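Local coordinates for protein globin (PDB 2W31) that serves as the haem-binding globin domain of a globin-coupled sensor, holding its haem iron between two histidines and probably binding oxygen, at the interface of chains A and B. Residues are numbered along the deposited sequence; one frame, centred on the assembly and turned at random. Chains: chain A/B, Globin.

The interface of chains A and B. Residues chain A 125-126, 128-129, 132; chain B 115-116, 119.
B:Gln119 reaches chain A with CG anti to its backbone N (chi1 168°) and its chain extended beyond, while A:Arg129 and A:Arg132 set out from helix 125-151 in a similar sense and then bend at chi3, turning their guanidinium groups onto the glutamine amide from different sides. The case illustrates how one amide can be read at both ends and on a face. A:Arg132 comes end-on, its plane nearly perpendicular to the amide (86°), and gives both NH1 and NH2 to OE1 of B:Gln119, each at 2.8 Å; the NH2 bond runs almost along the C=O axis, whereas NH1 lies above the carbonyl plane. At the other end, NE2 of B:Gln119 donates to the main-chain O of A:Pro125 (2.7 Å), in the first turn of the helix. A:Arg129 stacks almost parallel on the amide (9° between planes), with CZ 3.9 Å from CD of B:Gln119. Its NH1 meets OG of B:Ser116 at 3.0 Å, and A:Glu126 fixes its rotation side-on through a salt bridge from NH2 to OE2 (2.9 Å) and a hydrogen bond from NE to OE1. A leucine at A:Arg129 would probably leave the carboxylate of A:Glu126 without its mate and strip the glutamine amide of its flat cover. CD1 of B:Leu115 packs against CD of A:Arg132 (3.7 Å). Repeated by two-fold symmetry, this mostly polar patch helps join helix 125-151 to helix 101-121 of the other globin domain, in a dimer that may reflect the sensor's own assembly.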
# COMPACT_ATOMS: atom_id res chain seq x y z
N PRO A 125 -7.82 19.45 9.13
CA PRO A 125 -8.31 18.18 8.53
C PRO A 125 -8.15 18.04 7.01
O PRO A 125 -7.78 16.97 6.54
CB PRO A 125 -9.81 18.16 8.91
CG PRO A 125 -9.90 19.04 10.11
CD PRO A 125 -8.88 20.12 9.93
N GLU A 126 -8.41 19.08 6.22
CA GLU A 126 -8.42 18.96 4.79
C GLU A 126 -6.99 19.11 4.32
O GLU A 126 -6.62 18.49 3.32
CB GLU A 126 -9.37 19.98 4.16
CG GLU A 126 -10.88 19.68 4.39
CD GLU A 126 -11.28 18.18 4.28
OE1 GLU A 126 -10.88 17.55 3.26
OE2 GLU A 126 -11.99 17.65 5.18
N ARG A 128 -4.51 17.94 6.00
CA ARG A 128 -4.02 16.60 6.34
C ARG A 128 -4.52 15.57 5.30
O ARG A 128 -3.73 14.74 4.80
CB ARG A 128 -4.49 16.26 7.77
CG ARG A 128 -3.82 15.10 8.38
CD ARG A 128 -3.99 15.04 9.89
NE ARG A 128 -5.38 14.87 10.28
CZ ARG A 128 -6.08 15.79 10.94
NH1 ARG A 128 -5.51 16.95 11.25
NH2 ARG A 128 -7.34 15.56 11.26
N ARG A 129 -5.81 15.64 4.96
CA ARG A 129 -6.39 14.68 4.02
C ARG A 129 -5.68 14.76 2.66
O ARG A 129 -5.26 13.74 2.07
CB ARG A 129 -7.89 14.89 3.83
CG ARG A 129 -8.55 13.71 3.09
CD ARG A 129 -10.02 13.99 2.66
NE ARG A 129 -10.79 14.66 3.73
CZ ARG A 129 -11.49 14.05 4.70
NH1 ARG A 129 -11.59 12.71 4.78
NH2 ARG A 129 -12.14 14.79 5.59
N ARG A 132 -2.05 13.38 2.95
CA ARG A 132 -2.10 11.93 3.07
C ARG A 132 -2.45 11.30 1.72
O ARG A 132 -1.84 10.28 1.33
CB ARG A 132 -3.10 11.49 4.15
CG ARG A 132 -2.99 10.01 4.53
CD ARG A 132 -4.05 9.58 5.52
NE ARG A 132 -5.41 9.82 5.02
CZ ARG A 132 -6.29 10.67 5.57
NH1 ARG A 132 -5.98 11.36 6.65
NH2 ARG A 132 -7.49 10.81 5.03
N LEU B 115 -9.07 5.19 5.08
CA LEU B 115 -8.40 6.18 5.94
C LEU B 115 -9.25 7.45 6.14
O LEU B 115 -9.14 8.13 7.19
CB LEU B 115 -6.98 6.49 5.42
CG LEU B 115 -6.00 5.31 5.47
CD1 LEU B 115 -4.63 5.91 5.37
CD2 LEU B 115 -6.07 4.38 6.64
N SER B 116 -10.11 7.77 5.17
CA SER B 116 -11.07 8.89 5.39
C SER B 116 -12.13 8.53 6.43
O SER B 116 -12.53 9.40 7.21
CB SER B 116 -11.69 9.35 4.06
OG SER B 116 -10.75 10.19 3.40
N GLN B 119 -10.23 9.19 9.68
CA GLN B 119 -10.09 10.62 9.99
C GLN B 119 -11.42 11.25 10.38
O GLN B 119 -11.47 12.11 11.28
CB GLN B 119 -9.50 11.36 8.76
CG GLN B 119 -9.57 12.89 8.84
CD GLN B 119 -8.93 13.57 7.63
OE1 GLN B 119 -8.32 12.91 6.77
NE2 GLN B 119 -9.04 14.88 7.58